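Local coordinates for neural-cadherin (Drosophila melanogaster, PDB 3UBF), which mediates calcium-dependent, homophilic cell-cell adhesion through its chain of extracellular cadherin domains, three of which make up this fragment, at residues Arg149-Asp157 with Arg166-Tyr177; Arg210-Ala221 with Ile233-Phe241. One frame throughout, in Å; residues are numbered along the deposited sequence.

Interaction 1 of 2, residues Arg149-Asp157 with Arg166-Tyr177. With ZN (zinc ion), chain D; ZN (zinc ion), chain K.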
loop_
_atom_site.group_PDB
_atom_site.type_symbol
_atom_site.label_atom_id
_atom_site.label_comp_id
_atom_site.label_asym_id
_atom_site.label_seq_id
_atom_site.Cartn_x
_atom_site.Cartn_y
_atom_site.Cartn_z
ATOM N N ARG A 149 -19.520 0.293 -14.283
ATOM C CA ARG A 149 -19.816 0.704 -15.646
ATOM C C ARG A 149 -19.859 -0.516 -16.566
ATOM O O ARG A 149 -19.583 -0.400 -17.769
ATOM C CB ARG A 149 -18.787 1.709 -16.147
ATOM C CG ARG A 149 -18.995 3.126 -15.641
ATOM C CD ARG A 149 -17.929 4.080 -16.218
ATOM N NE ARG A 149 -17.962 4.116 -17.686
ATOM C CZ ARG A 149 -18.309 5.164 -18.430
ATOM N NH1 ARG A 149 -18.644 6.315 -17.871
ATOM N NH2 ARG A 149 -18.306 5.059 -19.753
ATOM N N THR A 150 -20.202 -1.678 -16.012
ATOM C CA THR A 150 -20.241 -2.905 -16.806
ATOM C C THR A 150 -21.657 -3.333 -17.223
ATOM O O THR A 150 -21.814 -4.223 -18.056
ATOM C CB THR A 150 -19.543 -4.069 -16.076
ATOM O OG1 THR A 150 -20.381 -4.545 -15.010
ATOM C CG2 THR A 150 -18.193 -3.608 -15.510
ATOM N N GLY A 151 -22.678 -2.683 -16.659
ATOM C CA GLY A 151 -24.063 -3.097 -16.856
ATOM C C GLY A 151 -24.365 -4.325 -16.012
ATOM O O GLY A 151 -25.143 -5.188 -16.401
ATOM N N GLY A 152 -23.715 -4.412 -14.856
ATOM C CA GLY A 152 -23.977 -5.474 -13.899
ATOM C C GLY A 152 -23.400 -6.820 -14.265
ATOM O O GLY A 152 -23.997 -7.843 -13.949
ATOM N N ARG A 153 -22.245 -6.830 -14.921
ATOM C CA ARG A 153 -21.639 -8.078 -15.367
ATOM C C ARG A 153 -20.551 -8.583 -14.421
ATOM O O ARG A 153 -19.976 -9.651 -14.625
ATOM C CB ARG A 153 -21.093 -7.947 -16.792
ATOM C CG ARG A 153 -22.129 -7.615 -17.881
ATOM C CD ARG A 153 -23.363 -8.542 -17.885
ATOM N NE ARG A 153 -22.999 -9.954 -17.786
ATOM C CZ ARG A 153 -22.625 -10.714 -18.810
ATOM N NH1 ARG A 153 -22.568 -10.209 -20.041
ATOM N NH2 ARG A 153 -22.303 -11.983 -18.597
ATOM N N PHE A 154 -20.273 -7.823 -13.374
ATOM C CA PHE A 154 -19.243 -8.219 -12.437
ATOM C C PHE A 154 -19.649 -7.822 -11.047
ATOM O O PHE A 154 -20.361 -6.822 -10.849
ATOM C CB PHE A 154 -17.890 -7.579 -12.785
ATOM C CG PHE A 154 -17.351 -8.001 -14.114
ATOM C CD1 PHE A 154 -17.665 -7.283 -15.268
ATOM C CD2 PHE A 154 -16.550 -9.124 -14.223
ATOM C CE1 PHE A 154 -17.194 -7.679 -16.513
ATOM C CE2 PHE A 154 -16.061 -9.524 -15.466
ATOM C CZ PHE A 154 -16.381 -8.798 -16.619
ATOM N N GLU A 155 -19.203 -8.624 -10.089
ATOM C CA GLU A 155 -19.303 -8.275 -8.671
ATOM C C GLU A 155 -18.029 -8.708 -7.976
ATOM O O GLU A 155 -17.276 -9.524 -8.499
ATOM C CB GLU A 155 -20.556 -8.881 -8.025
ATOM C CG GLU A 155 -21.818 -8.041 -8.248
ATOM C CD GLU A 155 -23.098 -8.758 -7.882
ATOM O OE1 GLU A 155 -23.067 -9.982 -7.638
ATOM O OE2 GLU A 155 -24.160 -8.106 -7.864
ATOM N N VAL A 156 -17.770 -8.118 -6.820
ATOM C CA VAL A 156 -16.524 -8.361 -6.094
ATOM C C VAL A 156 -16.849 -8.997 -4.763
ATOM O O VAL A 156 -17.807 -8.618 -4.102
ATOM C CB VAL A 156 -15.705 -7.051 -5.858
ATOM C CG1 VAL A 156 -16.539 -6.032 -5.095
ATOM C CG2 VAL A 156 -14.425 -7.347 -5.092
ATOM N N ASP A 157 -16.056 -9.989 -4.397
ATOM C CA ASP A 157 -16.146 -10.605 -3.104
ATOM C C ASP A 157 -15.511 -9.636 -2.099
ATOM O O ASP A 157 -14.348 -9.276 -2.232
ATOM C CB ASP A 157 -15.398 -11.930 -3.156
ATOM C CG ASP A 157 -15.552 -12.734 -1.919
ATOM O OD1 ASP A 157 -15.432 -12.178 -0.813
ATOM O OD2 ASP A 157 -15.780 -13.951 -2.040
ATOM N N ARG A 166 -20.928 -12.121 -13.550
ATOM C CA ARG A 166 -22.277 -12.615 -13.294
ATOM C C ARG A 166 -23.099 -12.610 -14.580
ATOM O O ARG A 166 -22.739 -11.928 -15.556
ATOM C CB ARG A 166 -22.963 -11.882 -12.127
ATOM C CG ARG A 166 -23.341 -10.459 -12.394
ATOM C CD ARG A 166 -23.803 -9.728 -11.135
ATOM N NE ARG A 166 -25.164 -10.081 -10.720
ATOM C CZ ARG A 166 -26.264 -9.475 -11.168
ATOM N NH1 ARG A 166 -26.176 -8.495 -12.063
ATOM N NH2 ARG A 166 -27.455 -9.839 -10.721
ATOM N N GLY A 167 -24.181 -13.387 -14.575
ATOM C CA GLY A 167 -25.050 -13.525 -15.742
ATOM C C GLY A 167 -24.483 -14.504 -16.757
ATOM O O GLY A 167 -23.310 -14.879 -16.671
ATOM N N THR A 168 -25.314 -14.914 -17.720
ATOM C CA THR A 168 -24.911 -15.909 -18.711
ATOM C C THR A 168 -24.610 -15.325 -20.085
ATOM O O THR A 168 -24.127 -16.036 -20.967
ATOM C CB THR A 168 -25.979 -17.006 -18.895
ATOM O OG1 THR A 168 -27.188 -16.400 -19.353
ATOM C CG2 THR A 168 -26.239 -17.769 -17.588
ATOM N N ASP A 169 -24.919 -14.050 -20.284
ATOM C CA ASP A 169 -24.606 -13.395 -21.554
ATOM C C ASP A 169 -23.110 -13.441 -21.839
ATOM O O ASP A 169 -22.286 -13.497 -20.931
ATOM C CB ASP A 169 -25.088 -11.937 -21.590
ATOM C CG ASP A 169 -26.591 -11.812 -21.802
ATOM O OD1 ASP A 169 -27.269 -12.842 -22.038
ATOM O OD2 ASP A 169 -27.099 -10.662 -21.730
ATOM N N LEU A 170 -22.788 -13.427 -23.120
ATOM C CA LEU A 170 -21.426 -13.358 -23.592
ATOM C C LEU A 170 -20.826 -11.979 -23.342
ATOM O O LEU A 170 -21.544 -11.002 -23.139
ATOM C CB LEU A 170 -21.414 -13.661 -25.097
ATOM C CG LEU A 170 -22.032 -14.995 -25.530
ATOM C CD1 LEU A 170 -22.164 -15.052 -27.054
ATOM C CD2 LEU A 170 -21.199 -16.151 -25.005
ATOM N N PHE A 171 -19.504 -11.907 -23.350
ATOM C CA PHE A 171 -18.817 -10.626 -23.377
ATOM C C PHE A 171 -18.332 -10.392 -24.809
ATOM O O PHE A 171 -18.186 -11.360 -25.581
ATOM C CB PHE A 171 -17.679 -10.598 -22.355
ATOM C CG PHE A 171 -18.142 -10.845 -20.940
ATOM C CD1 PHE A 171 -18.301 -12.154 -20.458
ATOM C CD2 PHE A 171 -18.446 -9.784 -20.097
ATOM C CE1 PHE A 171 -18.765 -12.395 -19.161
ATOM C CE2 PHE A 171 -18.903 -10.019 -18.794
ATOM C CZ PHE A 171 -19.061 -11.331 -18.329
ATOM N N GLN A 172 -18.145 -9.111 -25.160
ATOM C CA GLN A 172 -17.761 -8.670 -26.509
ATOM C C GLN A 172 -16.253 -8.511 -26.635
ATOM O O GLN A 172 -15.598 -7.982 -25.742
ATOM C CB GLN A 172 -18.430 -7.337 -26.853
ATOM C CG GLN A 172 -19.536 -7.383 -27.901
ATOM C CD GLN A 172 -20.758 -8.211 -27.474
ATOM O OE1 GLN A 172 -21.320 -8.973 -28.272
ATOM N NE2 GLN A 172 -21.172 -8.062 -26.215
ATOM N N LEU A 173 -15.711 -8.961 -27.758
ATOM C CA LEU A 173 -14.299 -8.812 -28.039
ATOM C C LEU A 173 -13.920 -7.328 -28.035
ATOM O O LEU A 173 -14.676 -6.488 -28.535
ATOM C CB LEU A 173 -13.957 -9.458 -29.382
ATOM C CG LEU A 173 -12.503 -9.485 -29.875
ATOM C CD1 LEU A 173 -11.530 -10.024 -28.807
ATOM C CD2 LEU A 173 -12.402 -10.280 -31.189
ATOM N N ASP A 174 -12.765 -7.016 -27.440
ATOM C CA ASP A 174 -12.232 -5.656 -27.397
ATOM C C ASP A 174 -13.102 -4.693 -26.586
ATOM O O ASP A 174 -12.762 -3.528 -26.478
ATOM C CB ASP A 174 -12.012 -5.073 -28.818
ATOM C CG ASP A 174 -11.086 -5.935 -29.700
ATOM O OD1 ASP A 174 -10.010 -6.365 -29.210
ATOM O OD2 ASP A 174 -11.427 -6.165 -30.894
ATOM N N MET A 175 -14.226 -5.152 -26.041
ATOM C CA MET A 175 -15.075 -4.267 -25.256
ATOM C C MET A 175 -14.518 -4.076 -23.854
ATOM O O MET A 175 -14.092 -5.038 -23.204
ATOM C CB MET A 175 -16.511 -4.771 -25.182
ATOM C CG MET A 175 -17.473 -3.745 -24.558
ATOM S SD MET A 175 -19.231 -4.114 -24.827
ATOM C CE MET A 175 -19.913 -3.208 -23.429
ATOM N N GLU A 176 -14.511 -2.826 -23.395
ATOM C CA GLU A 176 -14.003 -2.512 -22.068
ATOM C C GLU A 176 -15.117 -2.465 -21.022
ATOM O O GLU A 176 -16.115 -1.746 -21.179
ATOM C CB GLU A 176 -13.196 -1.204 -22.057
ATOM C CG GLU A 176 -12.314 -1.106 -20.813
ATOM C CD GLU A 176 -11.503 0.171 -20.681
ATOM O OE1 GLU A 176 -11.950 1.254 -21.141
ATOM O OE2 GLU A 176 -10.416 0.083 -20.068
ATOM N N TYR A 177 -14.930 -3.238 -19.959
ATOM C CA TYR A 177 -15.844 -3.247 -18.822
ATOM C C TYR A 177 -15.123 -2.617 -17.631
ATOM O O TYR A 177 -14.073 -3.118 -17.205
ATOM C CB TYR A 177 -16.306 -4.676 -18.507
ATOM C CG TYR A 177 -16.903 -5.376 -19.707
ATOM C CD1 TYR A 177 -16.089 -6.077 -20.606
ATOM C CD2 TYR A 177 -18.282 -5.350 -19.946
ATOM C CE1 TYR A 177 -16.626 -6.740 -21.703
ATOM C CE2 TYR A 177 -18.836 -6.008 -21.050
ATOM C CZ TYR A 177 -17.999 -6.697 -21.924
ATOM O OH TYR A 177 -18.513 -7.324 -23.032
HETATM ZN ZN ZN D . -15.664 -15.286 -0.787
HETATM ZN ZN ZN K . -29.000 -10.048 -21.938
HETATM O O HOH W 1 -29.562 -8.329 -21.047
#
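Thr-150 meets Tyr-177 through its methyl, CG2 lying 3.7 Å from Tyr-177 CB, while its hydroxyl OG1 turns back to its own loop, accepting from Arg-153 N in an ST motif and bonding to Asp-148. Gly-152 offers its carbonyl: Arg-166 NH1 reaches Gly-152 O at 3.0 Å, in the carbonyl plane on a lone pair.

Arg-153 makes the largest single share of the contact. Its backbone O takes the N-H of Arg-166, which comes from above the carbonyl plane. Its side chain bends at chi2 (-51°) and chi3 (-47°), folding the guanidinium back into the loop 166-171. There NE (3.0 Å) and NH2 (3.1 Å) grip the single atom Arg-166 O side-on, with that oxygen in the guanidinium plane. NH2 also donates to Asp-169 O at 2.8 Å, and NH1 makes a weak bond to Leu-170 O. One face of the guanidinium lies flat on the Phe-171 ring, planes 18° apart, an off-centre cation-pi stack. With the side chain cut back to an alanine, the carbonyls of Arg-166 and Asp-169 would probably lose these donors, and Phe-171 the flat cation on its face.

Phe-154 completes an aromatic cluster, its CZ 3.5 Å from Phe-171 CE2 and its ring edge directed at the face of Tyr-177. Val-163 from the adjacent strand and Leu-179 from the facing sheet also touch Phe-154. Glu-155 OE2 sits over a face of the Arg-166 guanidinium, a long salt bridge with no N-H aimed at it. Asp-157 and Asp-169 each bind a zinc ion through OD2.

The loop leading to strand 176-185 of this middle cadherin domain is thus pinned by one arginine bonded to backbone carbonyls and backed by an aromatic ring.

Interaction 2 of 2, residues Arg210-Ala221 with Ile233-Phe241; sequences RAPQFYMPSYEA and IISIKAKSF
Ile-236 and Tyr-219 form the apolar centre: CG1 of the isoleucine stands over the middle of the tyrosine ring, 3.7 Å from its centroid, while Met-216 CB covers the opposite face. The other branch, CG2, anti to the backbone N, reaches Phe-214 CE2 at 3.4 Å, so one side chain bridges two aromatics. Ala-238 CB lies over a face of the Phe-214 ring in a CH-pi contact, and Ile-234 CD1 comes to the edge of Tyr-219. Val-303 of strand 300-310 touches the side chains of Phe-214 and Tyr-219.

Farther along, Ala-221 CB packs on Ile-233 CG2, where Ile-233 and Ile-234 both face Val-269 in a classic beta bulge. Toward the other end, Phe-241 has Arg-210 CD over its face, 3.9 Å from the ring centroid, and Gln-213 OE1 at its edge. The polar ends of these neighbours bond to the middle domain, Arg-210 to Ala-115 and Ser-204, Gln-213 NE2 to Pro-112 O, and with Gln-114 touching Phe-241 they tie the start of the third domain to it, consistent with a calcium-free linker.

The backbone supplies the polar edge. Gln-213 and Lys-239 form an antiparallel hydrogen-bonded pair, and Tyr-215 N donates to Lys-237 O at 2.9 Å. The Tyr-215 ring lies alongside the Lys-237 chain, its CE1 3.4 Å from Lys-237 CE, and crosses the Lys-239 side chain near its CB. One water joins Arg-210 O to Phe-241 N; another, in the plane of the Tyr-219 ring, bridges its OH (2.7 Å) to Lys-237 N.

Strand 232-239 therefore zips to strand 213-214 at one end only. Beyond it, where the chain crosses to strand 219-224 in the other sheet of this cadherin sandwich, side-chain packing and a bridging water take over from direct backbone pairing.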
loop_
_atom_site.group_PDB
_atom_site.type_symbol
_atom_site.label_atom_id
_atom_site.label_comp_id
_atom_site.label_asym_id
_atom_site.label_seq_id
_atom_site.Cartn_x
_atom_site.Cartn_y
_atom_site.Cartn_z
ATOM N N ARG A 210 -6.352 -8.295 -24.781
ATOM C CA ARG A 210 -5.909 -6.900 -24.770
ATOM C C ARG A 210 -4.389 -6.932 -24.837
ATOM O O ARG A 210 -3.784 -7.985 -24.665
ATOM C CB ARG A 210 -6.381 -6.183 -23.501
ATOM C CG ARG A 210 -5.618 -6.613 -22.239
ATOM C CD ARG A 210 -6.200 -6.042 -20.942
ATOM N NE ARG A 210 -6.251 -4.587 -20.980
ATOM C CZ ARG A 210 -7.120 -3.840 -20.304
ATOM N NH1 ARG A 210 -7.076 -2.505 -20.421
ATOM N NH2 ARG A 210 -8.024 -4.425 -19.516
ATOM N N ALA A 211 -3.776 -5.773 -25.057
ATOM C CA ALA A 211 -2.341 -5.692 -25.278
ATOM C C ALA A 211 -1.565 -5.793 -23.976
ATOM O O ALA A 211 -2.119 -5.537 -22.909
ATOM C CB ALA A 211 -2.006 -4.403 -26.008
ATOM N N PRO A 212 -0.273 -6.153 -24.059
ATOM C CA PRO A 212 0.554 -6.287 -22.869
ATOM C C PRO A 212 0.584 -4.983 -22.108
ATOM O O PRO A 212 0.441 -3.912 -22.717
ATOM C CB PRO A 212 1.957 -6.547 -23.437
ATOM C CG PRO A 212 1.759 -6.975 -24.818
ATOM C CD PRO A 212 0.530 -6.281 -25.285
ATOM N N GLN A 213 0.745 -5.083 -20.790
ATOM C CA GLN A 213 0.912 -3.919 -19.943
ATOM C C GLN A 213 2.253 -4.016 -19.238
ATOM O O GLN A 213 2.596 -5.046 -18.635
ATOM C CB GLN A 213 -0.210 -3.821 -18.920
ATOM C CG GLN A 213 -0.159 -2.581 -18.041
ATOM C CD GLN A 213 -1.282 -2.561 -17.026
ATOM O OE1 GLN A 213 -1.869 -3.598 -16.713
ATOM N NE2 GLN A 213 -1.594 -1.386 -16.509
ATOM N N PHE A 214 3.008 -2.928 -19.326
ATOM C CA PHE A 214 4.287 -2.840 -18.664
ATOM C C PHE A 214 4.070 -2.701 -17.169
ATOM O O PHE A 214 3.056 -2.154 -16.737
ATOM C CB PHE A 214 5.094 -1.672 -19.225
ATOM C CG PHE A 214 5.733 -1.962 -20.552
ATOM C CD1 PHE A 214 5.182 -1.460 -21.726
ATOM C CD2 PHE A 214 6.889 -2.737 -20.630
ATOM C CE1 PHE A 214 5.774 -1.726 -22.975
ATOM C CE2 PHE A 214 7.492 -3.018 -21.881
ATOM C CZ PHE A 214 6.937 -2.507 -23.052
ATOM N N TYR A 215 5.015 -3.214 -16.384
ATOM C CA TYR A 215 4.932 -3.151 -14.917
ATOM C C TYR A 215 5.193 -1.758 -14.351
ATOM O O TYR A 215 4.917 -1.497 -13.185
ATOM C CB TYR A 215 5.808 -4.229 -14.265
ATOM C CG TYR A 215 5.048 -5.521 -14.108
ATOM C CD1 TYR A 215 5.118 -6.518 -15.083
ATOM C CD2 TYR A 215 4.211 -5.730 -13.007
ATOM C CE1 TYR A 215 4.400 -7.689 -14.956
ATOM C CE2 TYR A 215 3.492 -6.896 -12.871
ATOM C CZ TYR A 215 3.585 -7.874 -13.854
ATOM O OH TYR A 215 2.861 -9.049 -13.730
ATOM N N MET A 216 5.708 -0.862 -15.189
ATOM C CA MET A 216 5.776 0.566 -14.861
ATOM C C MET A 216 5.254 1.385 -16.056
ATOM O O MET A 216 5.504 1.015 -17.213
ATOM C CB MET A 216 7.212 0.992 -14.566
ATOM C CG MET A 216 8.003 0.021 -13.730
ATOM S SD MET A 216 8.440 0.694 -12.161
ATOM C CE MET A 216 9.232 2.224 -12.667
ATOM N N PRO A 217 4.553 2.510 -15.790
ATOM C CA PRO A 217 4.057 3.334 -16.882
ATOM C C PRO A 217 5.178 4.071 -17.622
ATOM O O PRO A 217 4.993 4.479 -18.773
ATOM C CB PRO A 217 3.131 4.314 -16.175
ATOM C CG PRO A 217 3.722 4.449 -14.827
ATOM C CD PRO A 217 4.213 3.088 -14.478
ATOM N N SER A 218 6.318 4.255 -16.960
ATOM C CA SER A 218 7.549 4.699 -17.617
ATOM C C SER A 218 8.764 4.209 -16.849
ATOM O O SER A 218 8.682 3.886 -15.671
ATOM C CB SER A 218 7.595 6.223 -17.809
ATOM O OG SER A 218 7.698 6.920 -16.577
ATOM N N TYR A 219 9.896 4.152 -17.526
ATOM C CA TYR A 219 11.116 3.664 -16.916
ATOM C C TYR A 219 12.210 4.700 -17.013
ATOM O O TYR A 219 12.331 5.409 -18.006
ATOM C CB TYR A 219 11.564 2.368 -17.583
ATOM C CG TYR A 219 10.640 1.212 -17.341
ATOM C CD1 TYR A 219 9.521 1.017 -18.140
ATOM C CD2 TYR A 219 10.891 0.298 -16.325
ATOM C CE1 TYR A 219 8.673 -0.052 -17.932
ATOM C CE2 TYR A 219 10.050 -0.775 -16.112
ATOM C CZ TYR A 219 8.939 -0.935 -16.919
ATOM O OH TYR A 219 8.091 -1.987 -16.714
ATOM N N GLU A 220 13.024 4.737 -15.972
ATOM C CA GLU A 220 14.034 5.745 -15.770
ATOM C C GLU A 220 15.237 5.009 -15.188
ATOM O O GLU A 220 15.100 4.269 -14.210
ATOM C CB GLU A 220 13.490 6.781 -14.774
ATOM C CG GLU A 220 13.576 8.231 -15.255
ATOM C CD GLU A 220 12.292 9.058 -14.986
ATOM O OE1 GLU A 220 11.983 9.339 -13.799
ATOM O OE2 GLU A 220 11.601 9.441 -15.975
ATOM N N ALA A 221 16.405 5.162 -15.803
ATOM C CA ALA A 221 17.642 4.655 -15.195
ATOM C C ALA A 221 18.678 5.758 -15.147
ATOM O O ALA A 221 18.694 6.632 -16.004
ATOM C CB ALA A 221 18.182 3.446 -15.940
ATOM N N ILE A 233 21.482 -2.634 -17.005
ATOM C CA ILE A 233 21.186 -1.263 -16.660
ATOM C C ILE A 233 19.803 -1.177 -16.016
ATOM O O ILE A 233 19.616 -0.522 -14.983
ATOM C CB ILE A 233 21.271 -0.378 -17.925
ATOM C CG1 ILE A 233 22.731 -0.109 -18.254
ATOM C CG2 ILE A 233 20.508 0.949 -17.776
ATOM C CD1 ILE A 233 22.921 0.449 -19.618
ATOM N N ILE A 234 18.834 -1.844 -16.633
ATOM C CA ILE A 234 17.469 -1.845 -16.137
ATOM C C ILE A 234 16.743 -3.059 -16.697
ATOM O O ILE A 234 17.049 -3.510 -17.809
ATOM C CB ILE A 234 16.736 -0.497 -16.466
ATOM C CG1 ILE A 234 15.335 -0.449 -15.833
ATOM C CG2 ILE A 234 16.721 -0.225 -17.964
ATOM C CD1 ILE A 234 14.799 0.952 -15.634
ATOM N N SER A 235 15.821 -3.606 -15.907
ATOM C CA SER A 235 14.963 -4.693 -16.365
ATOM C C SER A 235 13.585 -4.155 -16.654
ATOM O O SER A 235 12.976 -3.491 -15.821
ATOM C CB SER A 235 14.848 -5.806 -15.320
ATOM O OG SER A 235 15.821 -6.806 -15.544
ATOM N N ILE A 236 13.091 -4.454 -17.842
ATOM C CA ILE A 236 11.754 -4.056 -18.214
ATOM C C ILE A 236 10.887 -5.297 -18.357
ATOM O O ILE A 236 11.311 -6.309 -18.923
ATOM C CB ILE A 236 11.781 -3.190 -19.474
ATOM C CG1 ILE A 236 12.304 -1.807 -19.103
ATOM C CG2 ILE A 236 10.404 -3.048 -20.068
ATOM C CD1 ILE A 236 13.257 -1.264 -20.091
ATOM N N LYS A 237 9.686 -5.237 -17.800
ATOM C CA LYS A 237 8.792 -6.370 -17.901
ATOM C C LYS A 237 7.386 -5.917 -18.238
ATOM O O LYS A 237 6.903 -4.905 -17.719
ATOM C CB LYS A 237 8.803 -7.200 -16.616
ATOM C CG LYS A 237 8.449 -8.650 -16.859
ATOM C CD LYS A 237 8.489 -9.475 -15.584
ATOM C CE LYS A 237 7.082 -9.756 -15.068
ATOM N NZ LYS A 237 7.035 -10.966 -14.190
ATOM N N ALA A 238 6.749 -6.669 -19.128
ATOM C CA ALA A 238 5.362 -6.439 -19.472
ATOM C C ALA A 238 4.573 -7.697 -19.176
ATOM O O ALA A 238 5.085 -8.813 -19.276
ATOM C CB ALA A 238 5.219 -6.028 -20.914
ATOM N N LYS A 239 3.330 -7.502 -18.771
ATOM C CA LYS A 239 2.470 -8.598 -18.426
ATOM C C LYS A 239 1.691 -8.931 -19.677
ATOM O O LYS A 239 1.143 -8.039 -20.330
ATOM C CB LYS A 239 1.529 -8.176 -17.305
ATOM C CG LYS A 239 0.505 -9.211 -16.951
ATOM C CD LYS A 239 -0.410 -8.718 -15.878
ATOM C CE LYS A 239 -1.395 -9.789 -15.550
ATOM N NZ LYS A 239 -1.936 -9.590 -14.189
ATOM N N SER A 240 1.660 -10.211 -20.025
ATOM C CA SER A 240 0.830 -10.665 -21.115
ATOM C C SER A 240 -0.457 -11.207 -20.525
ATOM O O SER A 240 -0.437 -12.174 -19.750
ATOM C CB SER A 240 1.551 -11.741 -21.932
ATOM O OG SER A 240 0.646 -12.398 -22.796
ATOM N N PHE A 241 -1.575 -10.598 -20.894
ATOM C CA PHE A 241 -2.872 -11.037 -20.379
ATOM C C PHE A 241 -3.354 -12.358 -20.962
ATOM O O PHE A 241 -4.236 -13.009 -20.394
ATOM C CB PHE A 241 -3.904 -9.929 -20.530
ATOM C CG PHE A 241 -3.535 -8.713 -19.777
ATOM C CD1 PHE A 241 -2.809 -7.696 -20.392
ATOM C CD2 PHE A 241 -3.829 -8.613 -18.420
ATOM C CE1 PHE A 241 -2.429 -6.587 -19.687
ATOM C CE2 PHE A 241 -3.451 -7.494 -17.700
ATOM C CZ PHE A 241 -2.747 -6.486 -18.325
HETATM O O HOH W 2 -1.487 -9.139 -23.212
HETATM O O HOH W 3 9.329 -3.688 -15.028
#

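Starting from the N terminus, interaction 1 comes first: within the middle cadherin domain it closes a short loop around strand 162-165, joining the turn after strand 141-149 and strand 154-156 to the loop that enters strand 176-185. The chain then runs through strand 201-207 and passes into the third domain, where interaction 2 closes a second loop, bringing strands 213-214 and 219-224 against strand 232-239. The two contacts are in series, neither nested nor crossed, with centres about 27 Å apart. They touch at the junction of the two domains, where Glu-176 OE2 lies 4.2 Å from Arg-210 NH1 and Ser-204 of strand 201-207 bonds to both.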